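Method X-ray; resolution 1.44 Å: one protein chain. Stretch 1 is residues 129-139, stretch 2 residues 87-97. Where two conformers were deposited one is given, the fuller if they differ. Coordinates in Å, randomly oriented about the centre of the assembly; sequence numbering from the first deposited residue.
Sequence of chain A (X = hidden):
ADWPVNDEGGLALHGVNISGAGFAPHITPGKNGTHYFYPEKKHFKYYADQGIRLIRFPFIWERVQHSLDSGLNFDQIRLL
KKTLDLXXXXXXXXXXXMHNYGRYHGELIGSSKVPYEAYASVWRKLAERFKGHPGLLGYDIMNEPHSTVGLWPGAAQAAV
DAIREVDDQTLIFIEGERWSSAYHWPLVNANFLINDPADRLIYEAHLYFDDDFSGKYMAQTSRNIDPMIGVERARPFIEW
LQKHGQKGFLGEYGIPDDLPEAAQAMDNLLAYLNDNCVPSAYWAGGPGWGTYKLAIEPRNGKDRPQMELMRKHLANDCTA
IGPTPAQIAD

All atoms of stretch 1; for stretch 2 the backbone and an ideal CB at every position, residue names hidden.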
# COMPACT_ATOMS: atom_id res chain seq x y z
N ARG A 129 -17.38 -8.51 4.91
CA ARG A 129 -18.07 -7.32 4.42
C ARG A 129 -17.76 -7.03 2.94
O ARG A 129 -18.62 -6.52 2.21
CB ARG A 129 -17.69 -6.10 5.26
CG ARG A 129 -17.95 -6.17 6.77
CD ARG A 129 -19.45 -6.21 7.09
NE ARG A 129 -19.61 -6.37 8.54
CZ ARG A 129 -20.13 -5.44 9.34
NH1 ARG A 129 -20.58 -4.29 8.82
NH2 ARG A 129 -20.22 -5.64 10.65
N PHE A 130 -16.51 -7.28 2.49
CA PHE A 130 -16.07 -6.84 1.16
C PHE A 130 -15.83 -7.96 0.15
O PHE A 130 -15.60 -7.67 -1.03
CB PHE A 130 -14.82 -5.96 1.27
CG PHE A 130 -14.97 -4.82 2.23
CD1 PHE A 130 -15.91 -3.86 2.03
CD2 PHE A 130 -14.16 -4.72 3.34
CE1 PHE A 130 -16.03 -2.78 2.93
CE2 PHE A 130 -14.28 -3.67 4.24
CZ PHE A 130 -15.22 -2.70 4.03
N LYS A 131 -15.93 -9.21 0.55
CA LYS A 131 -15.85 -10.37 -0.34
C LYS A 131 -16.65 -10.16 -1.62
O LYS A 131 -17.87 -9.93 -1.58
CB LYS A 131 -16.39 -11.59 0.43
CG LYS A 131 -16.51 -12.92 -0.35
CD LYS A 131 -17.19 -14.01 0.51
CE LYS A 131 -17.31 -15.37 -0.26
NZ LYS A 131 -18.67 -15.59 -0.90
N GLY A 132 -15.96 -10.24 -2.74
CA GLY A 132 -16.62 -10.22 -4.03
C GLY A 132 -16.82 -8.86 -4.65
O GLY A 132 -17.41 -8.76 -5.74
N HIS A 133 -16.36 -7.80 -3.98
CA HIS A 133 -16.63 -6.47 -4.48
C HIS A 133 -15.80 -6.23 -5.74
O HIS A 133 -14.60 -6.53 -5.75
CB HIS A 133 -16.30 -5.40 -3.43
CG HIS A 133 -16.84 -4.07 -3.80
ND1 HIS A 133 -16.45 -3.39 -4.93
CD2 HIS A 133 -17.83 -3.33 -3.25
CE1 HIS A 133 -17.15 -2.28 -5.05
NE2 HIS A 133 -17.99 -2.22 -4.03
N PRO A 134 -16.39 -5.69 -6.80
CA PRO A 134 -15.62 -5.55 -8.06
C PRO A 134 -14.41 -4.62 -7.95
O PRO A 134 -13.39 -4.85 -8.62
CB PRO A 134 -16.66 -5.09 -9.09
CG PRO A 134 -17.85 -4.57 -8.28
CD PRO A 134 -17.83 -5.35 -6.97
N GLY A 135 -14.50 -3.58 -7.12
CA GLY A 135 -13.42 -2.65 -6.97
C GLY A 135 -12.38 -3.07 -5.98
O GLY A 135 -11.45 -2.31 -5.70
N LEU A 136 -12.48 -4.28 -5.45
CA LEU A 136 -11.49 -4.76 -4.50
C LEU A 136 -10.44 -5.59 -5.22
O LEU A 136 -10.77 -6.58 -5.87
CB LEU A 136 -12.13 -5.62 -3.41
CG LEU A 136 -11.17 -6.18 -2.36
CD1 LEU A 136 -10.63 -5.12 -1.41
CD2 LEU A 136 -11.91 -7.29 -1.61
N LEU A 137 -9.18 -5.19 -5.08
CA LEU A 137 -8.07 -6.02 -5.54
C LEU A 137 -7.53 -6.91 -4.43
O LEU A 137 -7.17 -8.06 -4.69
CB LEU A 137 -6.92 -5.15 -6.01
CG LEU A 137 -5.75 -5.88 -6.65
CD1 LEU A 137 -6.14 -6.59 -7.93
CD2 LEU A 137 -4.64 -4.81 -6.90
N GLY A 138 -7.44 -6.41 -3.20
CA GLY A 138 -6.94 -7.25 -2.13
C GLY A 138 -6.76 -6.50 -0.82
O GLY A 138 -7.15 -5.33 -0.68
N TYR A 139 -6.19 -7.23 0.13
CA TYR A 139 -6.07 -6.79 1.52
C TYR A 139 -4.60 -6.67 1.89
O TYR A 139 -3.89 -7.68 2.01
CB TYR A 139 -6.75 -7.75 2.52
CG TYR A 139 -8.23 -7.91 2.35
CD1 TYR A 139 -9.04 -6.78 2.20
CD2 TYR A 139 -8.81 -9.16 2.34
CE1 TYR A 139 -10.37 -6.90 2.04
CE2 TYR A 139 -10.18 -9.30 2.17
CZ TYR A 139 -10.95 -8.16 2.02
OH TYR A 139 -12.32 -8.24 1.85
N UNK A 87 -14.15 3.52 -6.91
CA UNK A 87 -13.02 2.96 -7.65
C UNK A 87 -13.51 2.10 -8.81
O UNK A 87 -13.10 2.29 -9.96
CB UNK A 87 -12.13 2.14 -6.72
N UNK A 88 -14.42 1.16 -8.52
CA UNK A 88 -14.81 0.17 -9.52
C UNK A 88 -15.60 0.80 -10.67
O UNK A 88 -15.48 0.38 -11.83
CB UNK A 88 -15.64 -0.94 -8.86
N UNK A 89 -16.45 1.78 -10.35
CA UNK A 89 -17.16 2.48 -11.41
C UNK A 89 -16.19 3.13 -12.38
O UNK A 89 -16.53 3.30 -13.56
CB UNK A 89 -18.10 3.53 -10.82
N UNK A 90 -15.02 3.54 -11.90
CA UNK A 90 -14.01 4.17 -12.72
C UNK A 90 -12.95 3.20 -13.20
O UNK A 90 -11.83 3.62 -13.51
CB UNK A 90 -13.35 5.31 -11.94
N UNK A 91 -13.28 1.91 -13.27
CA UNK A 91 -12.36 0.93 -13.81
C UNK A 91 -11.11 0.70 -13.00
O UNK A 91 -10.12 0.21 -13.55
CB UNK A 91 -11.96 1.35 -15.22
N UNK A 92 -11.15 1.00 -11.70
CA UNK A 92 -10.02 0.83 -10.79
C UNK A 92 -10.27 -0.31 -9.79
O UNK A 92 -11.41 -0.69 -9.49
CB UNK A 92 -9.75 2.14 -10.04
N UNK A 93 -9.18 -0.84 -9.22
CA UNK A 93 -9.25 -1.83 -8.16
C UNK A 93 -8.37 -1.38 -7.01
O UNK A 93 -7.32 -0.75 -7.20
CB UNK A 93 -8.83 -3.21 -8.66
N UNK A 94 -8.81 -1.68 -5.80
CA UNK A 94 -8.29 -1.05 -4.59
C UNK A 94 -7.64 -2.09 -3.69
O UNK A 94 -8.17 -3.18 -3.49
CB UNK A 94 -9.40 -0.32 -3.84
N UNK A 95 -6.50 -1.71 -3.12
CA UNK A 95 -5.86 -2.44 -2.03
C UNK A 95 -6.26 -1.72 -0.75
O UNK A 95 -5.80 -0.61 -0.47
CB UNK A 95 -4.34 -2.51 -2.19
N UNK A 96 -7.10 -2.37 0.04
CA UNK A 96 -7.41 -1.88 1.37
C UNK A 96 -6.24 -2.15 2.32
O UNK A 96 -5.82 -3.29 2.48
CB UNK A 96 -8.69 -2.53 1.89
N UNK A 97 -5.74 -1.10 2.95
CA UNK A 97 -4.50 -1.17 3.72
C UNK A 97 -4.84 -0.83 5.16
O UNK A 97 -5.19 0.32 5.45
CB UNK A 97 -3.43 -0.23 3.16

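Position 87 is helical (phi/psi -57/-51), and its CA-to-CB bond points toward stretch 1, where the ideal CB lies 4.6 Å from Gly135 O. A small apolar residue suits it; it is Ala87.

At position 88 the ideal CB lies 3.4 Å from Gly135 N, and its CA is 4.0 Å from Gly135 CA. Such close packing favours a small side chain. Ala88 fits: its CB lies 4.3 Å from Pro134 CB and 4.3 Å from His133 CE1, at the edge of that ring. The fit is mutual, since an ideal CB on Gly135 would come within 2.9 Å of Ala88 CB, a clash.

Positions 89 and 90 have nothing of stretch 1 within 5.5 Å of their ideal CB atoms, so polar residues are among many possibilities. They are Gln89 and Asn90. At position 91, positive phi (66°) favours glycine; it is Gly91.

Position 92 points sideways with stretch 1 out of reach of its CB, leaving the choice wide. It is Gln92, whose side-chain end leads away; a water donates to both Gln92 O and Pro134 O.

At 93 the strand begins. The ideal CB, sideways, is 3.8 Å from Leu137 CB, so an aliphatic stem suits, with or without a polar end. Lys93 lays CG 3.9 Å from Pro134 O, while its end leads away to a hydrogen bond elsewhere in the structure.

Position 94 pairs with Leu136 in parallel register. Its N donates to Gly135 O (2.7 Å), and its O accepts from Leu137 N (2.8 Å) and, weakly, from Gly138 N (3.3 Å), the double acceptance accompanying a beta bulge. With the ideal CB 3.4 Å from Gly135 O, a compact or beta-branched aliphatic residue suits; it is Val94, chi1 t.

Position 95 pairs with Gly138 and points to the opposite sheet face from 94. Leu137 CD2, 5.2 Å from the ideal CB, offers an apolar surface for valine, isoleucine or leucine. Ile95 takes it, CG1 reaching 3.8 Å from Leu137 CD2.

Position 96, paired with Tyr139, returns to the face of 94 among Leu136, Tyr139 and Phe130; a sizeable apolar residue such as leucine or methionine suits. Leu96 (m, t) puts CG 4.0 Å from Leu136 CD1, and CD1 both over the Phe130 ring face (3.9 Å from CD2) and at the Tyr139 edge (4.2 Å from CE1). Its N donates to Gly138 O (3.0 Å).

Position 97 points away, so many residues would suit; it is Asp97.

Stretch 2, residues 87-97: AAQNGQKVILD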
# COMPACT_ATOMS: atom_id res chain seq x y z
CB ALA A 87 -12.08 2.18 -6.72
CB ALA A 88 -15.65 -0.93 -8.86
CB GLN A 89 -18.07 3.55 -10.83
CG GLN A 89 -19.29 3.04 -10.10
CD GLN A 89 -20.07 4.16 -9.43
OE1 GLN A 89 -20.67 3.91 -8.43
NE2 GLN A 89 -20.06 5.38 -9.96
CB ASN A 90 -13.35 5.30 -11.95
CG ASN A 90 -14.21 6.54 -11.90
OD1 ASN A 90 -14.33 7.31 -12.90
ND2 ASN A 90 -14.83 6.77 -10.73
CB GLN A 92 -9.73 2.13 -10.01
CG GLN A 92 -9.22 3.27 -10.86
CD GLN A 92 -9.56 4.65 -10.34
OE1 GLN A 92 -10.51 4.86 -9.59
NE2 GLN A 92 -8.77 5.61 -10.75
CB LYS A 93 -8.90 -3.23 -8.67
CG LYS A 93 -9.83 -3.70 -9.80
CD LYS A 93 -9.58 -5.16 -10.20
CE LYS A 93 -10.44 -5.56 -11.39
NZ LYS A 93 -10.14 -6.92 -11.94
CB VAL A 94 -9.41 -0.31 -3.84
CG1 VAL A 94 -8.92 0.26 -2.52
CG2 VAL A 94 -10.03 0.77 -4.76
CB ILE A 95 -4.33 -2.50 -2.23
CG1 ILE A 95 -4.00 -3.13 -3.60
CG2 ILE A 95 -3.60 -3.31 -1.12
CD1 ILE A 95 -2.54 -3.26 -3.90
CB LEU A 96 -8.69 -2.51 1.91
CG LEU A 96 -9.94 -2.12 1.13
CD1 LEU A 96 -11.14 -2.76 1.80
CD2 LEU A 96 -10.12 -0.62 1.02
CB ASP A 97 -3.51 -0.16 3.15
CG ASP A 97 -2.48 0.35 4.16
OD1 ASP A 97 -2.06 -0.44 5.09
OD2 ASP A 97 -2.19 1.60 4.03
O HOH W 1 -13.07 -2.73 -10.70
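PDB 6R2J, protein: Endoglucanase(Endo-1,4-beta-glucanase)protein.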